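Local coordinates for period circadian protein homolog 2 (Mus musculus, PDB 3GDI) that acts in the mammalian circadian clock as a transcription regulator and probably uses its tandem PAS domains to pair with partner proteins, at residues Met26-Val31 with Tyr40-Val45; Pro186-Leu191 with Phe234-Gly239; Asn238-Thr243 with Gly271-Asp276. One frame throughout, in Å; residues are numbered along the deposited sequence.

Contact 1 of 3, residues Met26-Val31 with Tyr40-Val45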
loop_
_atom_site.group_PDB
_atom_site.type_symbol
_atom_site.label_atom_id
_atom_site.label_comp_id
_atom_site.label_asym_id
_atom_site.label_seq_id
_atom_site.Cartn_x
_atom_site.Cartn_y
_atom_site.Cartn_z
ATOM N N MET A 26 -8.418 -3.211 -27.088
ATOM C CA MET A 26 -9.296 -3.089 -25.929
ATOM C C MET A 26 -10.438 -4.099 -25.930
ATOM O O MET A 26 -10.694 -4.770 -26.928
ATOM C CB MET A 26 -9.878 -1.677 -25.837
ATOM C CG MET A 26 -8.877 -0.640 -25.383
ATOM S SD MET A 26 -9.648 0.932 -24.956
ATOM C CE MET A 26 -10.008 0.673 -23.209
ATOM N N PHE A 27 -11.108 -4.215 -24.790
ATOM C CA PHE A 27 -12.241 -5.113 -24.650
ATOM C C PHE A 27 -12.951 -4.815 -23.344
ATOM O O PHE A 27 -12.360 -4.266 -22.418
ATOM C CB PHE A 27 -11.810 -6.590 -24.707
ATOM C CG PHE A 27 -11.128 -7.098 -23.457
ATOM C CD1 PHE A 27 -9.744 -7.037 -23.324
ATOM C CD2 PHE A 27 -11.869 -7.672 -22.426
ATOM C CE1 PHE A 27 -9.111 -7.544 -22.183
ATOM C CE2 PHE A 27 -11.243 -8.179 -21.284
ATOM C CZ PHE A 27 -9.864 -8.114 -21.164
ATOM N N ALA A 28 -14.229 -5.158 -23.283
ATOM C CA ALA A 28 -15.019 -4.921 -22.085
ATOM C C ALA A 28 -15.488 -6.248 -21.513
ATOM O O ALA A 28 -15.614 -7.235 -22.238
ATOM C CB ALA A 28 -16.216 -4.042 -22.414
ATOM N N VAL A 29 -15.739 -6.268 -20.209
ATOM C CA VAL A 29 -16.195 -7.475 -19.541
ATOM C C VAL A 29 -16.948 -7.132 -18.262
ATOM O O VAL A 29 -16.525 -6.271 -17.492
ATOM C CB VAL A 29 -15.005 -8.400 -19.198
ATOM C CG1 VAL A 29 -14.028 -7.670 -18.292
ATOM C CG2 VAL A 29 -15.506 -9.664 -18.526
ATOM N N ALA A 30 -18.077 -7.802 -18.056
ATOM C CA ALA A 30 -18.897 -7.594 -16.868
ATOM C C ALA A 30 -18.741 -8.856 -16.043
ATOM O O ALA A 30 -18.938 -9.955 -16.549
ATOM C CB ALA A 30 -20.353 -7.391 -17.260
ATOM N N VAL A 31 -18.393 -8.697 -14.773
ATOM C CA VAL A 31 -18.169 -9.840 -13.900
ATOM C C VAL A 31 -19.034 -9.827 -12.649
ATOM O O VAL A 31 -19.009 -8.869 -11.880
ATOM C CB VAL A 31 -16.684 -9.899 -13.481
ATOM C CG1 VAL A 31 -16.451 -11.012 -12.478
ATOM C CG2 VAL A 31 -15.825 -10.103 -14.704
ATOM N N TYR A 40 -20.973 -10.711 -19.055
ATOM C CA TYR A 40 -20.854 -10.184 -20.414
ATOM C C TYR A 40 -19.386 -10.022 -20.805
ATOM O O TYR A 40 -18.568 -9.580 -19.996
ATOM C CB TYR A 40 -21.561 -8.827 -20.538
ATOM C CG TYR A 40 -21.201 -8.054 -21.799
ATOM C CD1 TYR A 40 -21.415 -8.600 -23.069
ATOM C CD2 TYR A 40 -20.622 -6.783 -21.721
ATOM C CE1 TYR A 40 -21.058 -7.901 -24.228
ATOM C CE2 TYR A 40 -20.263 -6.077 -22.874
ATOM C CZ TYR A 40 -20.482 -6.641 -24.120
ATOM O OH TYR A 40 -20.111 -5.954 -25.253
ATOM N N ILE A 41 -19.058 -10.383 -22.042
ATOM C CA ILE A 41 -17.693 -10.267 -22.543
ATOM C C ILE A 41 -17.736 -9.599 -23.922
ATOM O O ILE A 41 -18.496 -10.012 -24.799
ATOM C CB ILE A 41 -17.008 -11.668 -22.627
ATOM C CG1 ILE A 41 -15.634 -11.624 -21.948
ATOM C CG2 ILE A 41 -16.869 -12.119 -24.074
ATOM C CD1 ILE A 41 -14.636 -10.676 -22.589
ATOM N N SER A 42 -16.930 -8.555 -24.098
ATOM C CA SER A 42 -16.881 -7.819 -25.359
ATOM C C SER A 42 -16.189 -8.614 -26.460
ATOM O O SER A 42 -15.347 -9.472 -26.188
ATOM C CB SER A 42 -16.157 -6.485 -25.158
ATOM O OG SER A 42 -16.069 -5.761 -26.373
ATOM N N ASN A 43 -16.553 -8.326 -27.705
ATOM C CA ASN A 43 -15.967 -9.008 -28.853
ATOM C C ASN A 43 -14.512 -8.580 -29.038
ATOM O O ASN A 43 -13.985 -7.795 -28.244
ATOM C CB ASN A 43 -16.768 -8.683 -30.115
ATOM C CG ASN A 43 -18.187 -9.208 -30.055
ATOM O OD1 ASN A 43 -18.416 -10.416 -30.129
ATOM N ND2 ASN A 43 -19.148 -8.302 -29.913
ATOM N N GLN A 44 -13.871 -9.100 -30.083
ATOM C CA GLN A 44 -12.478 -8.775 -30.384
ATOM C C GLN A 44 -11.515 -9.448 -29.405
ATOM O O GLN A 44 -10.302 -9.455 -29.619
ATOM C CB GLN A 44 -12.276 -7.252 -30.363
ATOM C CG GLN A 44 -10.863 -6.785 -30.690
ATOM C CD GLN A 44 -10.752 -5.271 -30.774
ATOM O OE1 GLN A 44 -11.337 -4.643 -31.657
ATOM N NE2 GLN A 44 -10.002 -4.679 -29.852
ATOM N N VAL A 45 -12.058 -10.016 -28.333
ATOM C CA VAL A 45 -11.239 -10.693 -27.336
ATOM C C VAL A 45 -10.462 -11.852 -27.954
ATOM O O VAL A 45 -9.242 -11.935 -27.810
ATOM C CB VAL A 45 -12.097 -11.228 -26.175
ATOM C CG1 VAL A 45 -12.461 -10.094 -25.233
ATOM C CG2 VAL A 45 -13.357 -11.875 -26.719
#

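Contact 2 of 3, residues Pro186-Leu191 with Phe234-Gly239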
loop_
_atom_site.group_PDB
_atom_site.type_symbol
_atom_site.label_atom_id
_atom_site.label_comp_id
_atom_site.label_asym_id
_atom_site.label_seq_id
_atom_site.Cartn_x
_atom_site.Cartn_y
_atom_site.Cartn_z
ATOM N N PRO A 186 4.683 0.959 -18.818
ATOM C CA PRO A 186 5.191 0.888 -20.192
ATOM C C PRO A 186 6.704 1.119 -20.313
ATOM O O PRO A 186 7.327 0.697 -21.288
ATOM C CB PRO A 186 4.390 1.978 -20.914
ATOM C CG PRO A 186 3.123 2.029 -20.141
ATOM C CD PRO A 186 3.604 1.954 -18.718
ATOM N N LEU A 187 7.308 1.786 -19.337
ATOM C CA LEU A 187 8.745 2.042 -19.429
ATOM C C LEU A 187 9.609 1.026 -18.683
ATOM O O LEU A 187 10.822 0.991 -18.872
ATOM C CB LEU A 187 9.057 3.458 -18.928
ATOM C CG LEU A 187 8.452 4.628 -19.717
ATOM C CD1 LEU A 187 8.602 5.906 -18.930
ATOM C CD2 LEU A 187 9.129 4.751 -21.068
ATOM N N LEU A 188 8.990 0.188 -17.851
ATOM C CA LEU A 188 9.749 -0.793 -17.080
ATOM C C LEU A 188 9.420 -2.250 -17.353
ATOM O O LEU A 188 10.282 -3.110 -17.236
ATOM C CB LEU A 188 9.581 -0.524 -15.585
ATOM C CG LEU A 188 10.113 0.809 -15.065
ATOM C CD1 LEU A 188 9.936 0.828 -13.567
ATOM C CD2 LEU A 188 11.583 0.993 -15.443
ATOM N N GLY A 189 8.178 -2.535 -17.712
ATOM C CA GLY A 189 7.806 -3.917 -17.963
ATOM C C GLY A 189 7.125 -4.556 -16.759
ATOM O O GLY A 189 6.454 -5.585 -16.890
ATOM N N TYR A 190 7.296 -3.953 -15.583
ATOM C CA TYR A 190 6.666 -4.479 -14.380
ATOM C C TYR A 190 5.308 -3.842 -14.182
ATOM O O TYR A 190 5.074 -2.726 -14.635
ATOM C CB TYR A 190 7.476 -4.151 -13.124
ATOM C CG TYR A 190 8.866 -4.715 -13.049
ATOM C CD1 TYR A 190 9.980 -3.892 -13.225
ATOM C CD2 TYR A 190 9.076 -6.054 -12.736
ATOM C CE1 TYR A 190 11.270 -4.391 -13.080
ATOM C CE2 TYR A 190 10.362 -6.569 -12.592
ATOM C CZ TYR A 190 11.452 -5.736 -12.761
ATOM O OH TYR A 190 12.725 -6.238 -12.585
ATOM N N LEU A 191 4.416 -4.553 -13.500
ATOM C CA LEU A 191 3.108 -4.001 -13.163
ATOM C C LEU A 191 3.306 -3.469 -11.731
ATOM O O LEU A 191 4.110 -4.012 -10.964
ATOM C CB LEU A 191 2.036 -5.082 -13.219
ATOM C CG LEU A 191 1.831 -5.699 -14.612
ATOM C CD1 LEU A 191 0.561 -6.569 -14.597
ATOM C CD2 LEU A 191 1.703 -4.594 -15.668
ATOM N N PHE A 234 18.473 1.557 -13.899
ATOM C CA PHE A 234 17.362 0.844 -13.275
ATOM C C PHE A 234 17.029 -0.408 -14.101
ATOM O O PHE A 234 16.872 -0.321 -15.326
ATOM C CB PHE A 234 16.155 1.777 -13.247
ATOM C CG PHE A 234 15.064 1.343 -12.319
ATOM C CD1 PHE A 234 14.933 1.938 -11.058
ATOM C CD2 PHE A 234 14.155 0.361 -12.700
ATOM C CE1 PHE A 234 13.905 1.562 -10.188
ATOM C CE2 PHE A 234 13.126 -0.023 -11.838
ATOM C CZ PHE A 234 13.000 0.579 -10.579
ATOM N N ARG A 235 16.912 -1.561 -13.445
ATOM C CA ARG A 235 16.609 -2.798 -14.150
ATOM C C ARG A 235 15.143 -2.945 -14.543
ATOM O O ARG A 235 14.240 -2.659 -13.755
ATOM C CB ARG A 235 17.026 -4.002 -13.310
ATOM C CG ARG A 235 16.799 -5.341 -14.006
ATOM C CD ARG A 235 17.679 -6.434 -13.405
ATOM N NE ARG A 235 17.574 -6.469 -11.951
ATOM C CZ ARG A 235 16.480 -6.832 -11.291
ATOM N NH1 ARG A 235 16.469 -6.825 -9.965
ATOM N NH2 ARG A 235 15.401 -7.218 -11.961
ATOM N N THR A 236 14.904 -3.398 -15.768
ATOM C CA THR A 236 13.538 -3.577 -16.226
ATOM C C THR A 236 13.139 -5.045 -16.108
ATOM O O THR A 236 13.937 -5.892 -15.695
ATOM C CB THR A 236 13.359 -3.117 -17.689
ATOM O OG1 THR A 236 13.950 -4.076 -18.574
ATOM C CG2 THR A 236 14.026 -1.765 -17.905
ATOM N N ARG A 237 11.896 -5.330 -16.485
ATOM C CA ARG A 237 11.332 -6.671 -16.416
ATOM C C ARG A 237 12.127 -7.690 -17.227
ATOM O O ARG A 237 12.239 -8.839 -16.823
ATOM C CB ARG A 237 9.878 -6.631 -16.905
ATOM C CG ARG A 237 9.084 -7.925 -16.753
ATOM C CD ARG A 237 8.881 -8.276 -15.292
ATOM N NE ARG A 237 7.700 -9.110 -15.062
ATOM C CZ ARG A 237 7.478 -10.294 -15.634
ATOM N NH1 ARG A 237 8.355 -10.807 -16.489
ATOM N NH2 ARG A 237 6.373 -10.971 -15.341
ATOM N N ASN A 238 12.679 -7.271 -18.364
ATOM C CA ASN A 238 13.438 -8.186 -19.209
ATOM C C ASN A 238 14.915 -8.311 -18.830
ATOM O O ASN A 238 15.722 -8.826 -19.607
ATOM C CB ASN A 238 13.290 -7.790 -20.691
ATOM C CG ASN A 238 14.057 -6.515 -21.063
ATOM O OD1 ASN A 238 13.791 -5.905 -22.099
ATOM N ND2 ASN A 238 15.014 -6.125 -20.232
ATOM N N GLY A 239 15.269 -7.839 -17.637
ATOM C CA GLY A 239 16.647 -7.952 -17.179
ATOM C C GLY A 239 17.594 -6.908 -17.736
ATOM O O GLY A 239 18.763 -6.844 -17.356
HETATM O O HOH W 1 14.235 -8.246 -13.945
#

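Contact 3 of 3, residues Asn238-Thr243 with Gly271-Asp276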
loop_
_atom_site.group_PDB
_atom_site.type_symbol
_atom_site.label_atom_id
_atom_site.label_comp_id
_atom_site.label_asym_id
_atom_site.label_seq_id
_atom_site.Cartn_x
_atom_site.Cartn_y
_atom_site.Cartn_z
ATOM N N ASN A 238 12.679 -7.271 -18.364
ATOM C CA ASN A 238 13.438 -8.186 -19.209
ATOM C C ASN A 238 14.915 -8.311 -18.830
ATOM O O ASN A 238 15.722 -8.826 -19.607
ATOM C CB ASN A 238 13.290 -7.790 -20.691
ATOM C CG ASN A 238 14.057 -6.515 -21.063
ATOM O OD1 ASN A 238 13.791 -5.905 -22.099
ATOM N ND2 ASN A 238 15.014 -6.125 -20.232
ATOM N N GLY A 239 15.269 -7.839 -17.637
ATOM C CA GLY A 239 16.647 -7.952 -17.179
ATOM C C GLY A 239 17.594 -6.908 -17.736
ATOM O O GLY A 239 18.763 -6.844 -17.356
ATOM N N GLU A 240 17.082 -6.076 -18.630
ATOM C CA GLU A 240 17.881 -5.032 -19.248
ATOM C C GLU A 240 17.741 -3.753 -18.441
ATOM O O GLU A 240 16.682 -3.486 -17.870
ATOM C CB GLU A 240 17.381 -4.786 -20.666
ATOM C CG GLU A 240 18.451 -4.522 -21.675
ATOM C CD GLU A 240 18.402 -5.527 -22.795
ATOM O OE1 GLU A 240 18.721 -6.710 -22.542
ATOM O OE2 GLU A 240 18.031 -5.145 -23.925
ATOM N N TYR A 241 18.806 -2.958 -18.418
ATOM C CA TYR A 241 18.832 -1.692 -17.695
ATOM C C TYR A 241 18.543 -0.487 -18.582
ATOM O O TYR A 241 18.942 -0.460 -19.738
ATOM C CB TYR A 241 20.206 -1.480 -17.076
ATOM C CG TYR A 241 20.490 -2.347 -15.888
ATOM C CD1 TYR A 241 19.976 -2.027 -14.631
ATOM C CD2 TYR A 241 21.253 -3.506 -16.018
ATOM C CE1 TYR A 241 20.214 -2.842 -13.532
ATOM C CE2 TYR A 241 21.495 -4.330 -14.921
ATOM C CZ TYR A 241 20.973 -3.990 -13.685
ATOM O OH TYR A 241 21.218 -4.797 -12.599
ATOM N N ILE A 242 17.842 0.501 -18.036
ATOM C CA ILE A 242 17.582 1.735 -18.760
ATOM C C ILE A 242 18.292 2.813 -17.941
ATOM O O ILE A 242 18.415 2.691 -16.721
ATOM C CB ILE A 242 16.070 2.066 -18.868
ATOM C CG1 ILE A 242 15.426 2.105 -17.477
ATOM C CG2 ILE A 242 15.386 1.059 -19.787
ATOM C CD1 ILE A 242 13.965 2.566 -17.484
ATOM N N THR A 243 18.790 3.846 -18.608
ATOM C CA THR A 243 19.501 4.909 -17.918
ATOM C C THR A 243 18.561 6.042 -17.591
ATOM O O THR A 243 17.915 6.606 -18.471
ATOM C CB THR A 243 20.666 5.428 -18.771
ATOM O OG1 THR A 243 21.617 4.371 -18.935
ATOM C CG2 THR A 243 21.341 6.618 -18.119
ATOM N N GLY A 271 16.747 4.022 -23.321
ATOM C CA GLY A 271 15.927 2.837 -23.152
ATOM C C GLY A 271 16.771 1.585 -23.215
ATOM O O GLY A 271 17.986 1.674 -23.387
ATOM N N PRO A 272 16.153 0.399 -23.090
ATOM C CA PRO A 272 16.857 -0.888 -23.127
ATOM C C PRO A 272 17.285 -1.308 -24.537
ATOM O O PRO A 272 16.866 -0.708 -25.528
ATOM C CB PRO A 272 15.832 -1.846 -22.529
ATOM C CG PRO A 272 14.548 -1.321 -23.094
ATOM C CD PRO A 272 14.697 0.195 -22.947
ATOM N N LEU A 273 18.115 -2.343 -24.620
ATOM C CA LEU A 273 18.586 -2.829 -25.908
ATOM C C LEU A 273 17.460 -3.581 -26.616
ATOM O O LEU A 273 17.338 -3.514 -27.835
ATOM C CB LEU A 273 19.797 -3.743 -25.710
ATOM C CG LEU A 273 20.712 -3.960 -26.919
ATOM C CD1 LEU A 273 21.190 -2.603 -27.432
ATOM C CD2 LEU A 273 21.897 -4.841 -26.525
ATOM N N ASN A 274 16.644 -4.295 -25.840
ATOM C CA ASN A 274 15.500 -5.049 -26.361
ATOM C C ASN A 274 14.249 -4.231 -26.066
ATOM O O ASN A 274 13.893 -4.028 -24.905
ATOM C CB ASN A 274 15.380 -6.405 -25.668
ATOM C CG ASN A 274 14.130 -7.173 -26.095
ATOM O OD1 ASN A 274 13.720 -8.131 -25.435
ATOM N ND2 ASN A 274 13.526 -6.758 -27.208
ATOM N N GLU A 275 13.579 -3.785 -27.124
ATOM C CA GLU A 275 12.389 -2.953 -27.012
ATOM C C GLU A 275 11.168 -3.521 -26.298
ATOM O O GLU A 275 10.359 -2.755 -25.778
ATOM C CB GLU A 275 11.978 -2.460 -28.399
ATOM C CG GLU A 275 13.043 -1.613 -29.066
ATOM C CD GLU A 275 12.640 -1.138 -30.448
ATOM O OE1 GLU A 275 12.240 -1.985 -31.283
ATOM O OE2 GLU A 275 12.729 0.084 -30.696
ATOM N N ASP A 276 11.002 -4.839 -26.278
ATOM C CA ASP A 276 9.844 -5.407 -25.583
ATOM C C ASP A 276 10.230 -5.535 -24.119
ATOM O O ASP A 276 10.873 -6.506 -23.709
ATOM C CB ASP A 276 9.471 -6.783 -26.130
ATOM C CG ASP A 276 8.143 -7.274 -25.589
ATOM O OD1 ASP A 276 7.853 -7.013 -24.400
ATOM O OD2 ASP A 276 7.391 -7.925 -26.345
#

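Contact 1 of 3, residues Met26-Val31 with Tyr40-Val45
Phe-27 packs its CB, CG and CD2 against Val-45 CG1, which lies 3.6 Å from Phe-27 CB, the two side chains crossing at about a right angle. Phe-27 CG, set between the backbone N and the carbonyl carbon (chi1 75°), lies next to this methyl. Farther round the ring, Phe-27 CD2 is 4.1 Å from Ile-41 CD1. Ile-41 continues the apolar row along the same face, its CG1 3.9 Å from Val-29 CG2. On the other face Ala-30 CB rests 3.8 Å from Tyr-40 CB. The two segments belong to the first antiparallel hairpin of the PAS-A sheet, in which strand 26-31 lies between strands 38-41 and 142-150; Phe-123 meets the Phe-27 ring edge-to-face. Ala-30 and Tyr-40 form a hydrogen-bonded pair: Ala-30 N reaches Tyr-40 O at 2.7 Å, while the return bond from Tyr-40 N to Ala-30 O is weak. Beyond the end of strand 38-41 one more bond follows, Ser-42 N to Ala-28 O at 2.6 Å. At the polar edge, the extended side chain of Gln-44 brings NE2 to 3.0 Å from Met-26 O, and the same nitrogen is hydrogen-bonded to Asn-23 O.

Contact 2 of 3, residues Pro186-Leu191 with Phe234-Gly239
Tyr-190 lays one face of its ring over the backbone and inner side chain of Arg-237. Arg-237 CB stands 4.2 Å from the centroid of the Tyr-190 ring and only 8° off its normal, a CH-pi contact over the face. The arginine then bends at chi2 (66°), and its CD comes to 3.4 Å from Tyr-190 CD2, while the guanidinium plane is turned 51° against the ring. Arg-235 O meets the same ring at its edge, in plane, 3.5 Å from Tyr-190 CE1. At the phenol end a water molecule joins three groups: it is hydrogen-bonded to Tyr-190 OH at 2.9 Å, donates to Thr-236 O and weakly accepts from Arg-235 NH2, which also forms a salt bridge with Glu-286. A leucine in place of Tyr-190 would probably leave this water without one of its mates and Arg-237 without the ring face against its CB.

The backbones are joined by one nearly straight bond, Arg-237 N to Leu-188 O at 2.8 Å, which reaches the carbonyl almost along the C=O axis. Gly-189, the first residue past the helix, has a positive phi; a side chain on it would run into Arg-237 CB. On the apolar side Leu-188 CD1 lies 3.7 Å from Phe-234 CE2, the two side chains crossing at about a right angle. Thr-236 to Gly-239 form a type I beta turn, closed by Gly-239 N to Thr-236 O at 3.1 Å. Within the second PAS domain, the contact thus sets the end of helix 184-188 against the turn linking strands 227-235 and 241-252, with Gln-203 of helix 200-203 touching Tyr-190, Phe-234 and Arg-235.

Contact 3 of 3, residues Asn238-Thr243 with Gly271-Asp276
The methyl CG2 of Ile-242 stands anti to the carbonyl carbon, with CG1 between the backbone N and that carbon (chi1 55°), and from there it meets the ring of Pro-272. Ile-242 CG2 is 3.3 Å from Pro-272 CD, and the two side chains lie side by side, pointing the same way. The segments join the start of strand 241-252, in the antiparallel sheet of the second PAS domain, to the loop that follows strand 259-268. These two strands are neighbours in the sheet, and Thr-243 still shares backbone hydrogen bonds with Arg-269 and Val-270; past that point the loop runs beside the hairpin turn.

Glu-240 directs its CB toward this loop and crosses Pro-272 at about a right angle, with Glu-240 CB 3.8 Å from Pro-272 CB. Its CG lies equally far, 3.8 Å, from Pro-272 CB, which packs the aliphatic part of the acid on the proline. Tyr-155 touches Pro-272 as well. The Glu-240 side chain bends at chi2 (122°), and its carboxylate is modelled facing the backbone where the loop passes from Leu-273 to Asn-274. Asn-238, on the turn before the strand, adds a looser approach, its CB 4.1 Å from Asp-276 O. Asn-274 N to Glu-240 OE2 measures 2.5 Å, a hydrogen bond whose details are doubtful because OE2 is crowded too closely by Leu-273 CB in the model.

Overall arrangement
From the N terminus, contact 1 comes first and closes a short hairpin at the edge of the PAS-A sheet, before the chain enters the second PAS domain. Contact 2 then closes a loop of 42 residues, rich in helix, between helix 184-188 and the end of strand 227-235. Contact 3 begins where contact 2 ends, both including Asn-238 and Gly-239, and closes a loop made mostly of strands 241-252 and 259-268. The two follow one another and touch, their centres about 7 Å apart, with Leu-188 packed on Ile-242. Contact 1 is separate, its centre about 27 Å from that of contact 2 and 32 Å from that of contact 3.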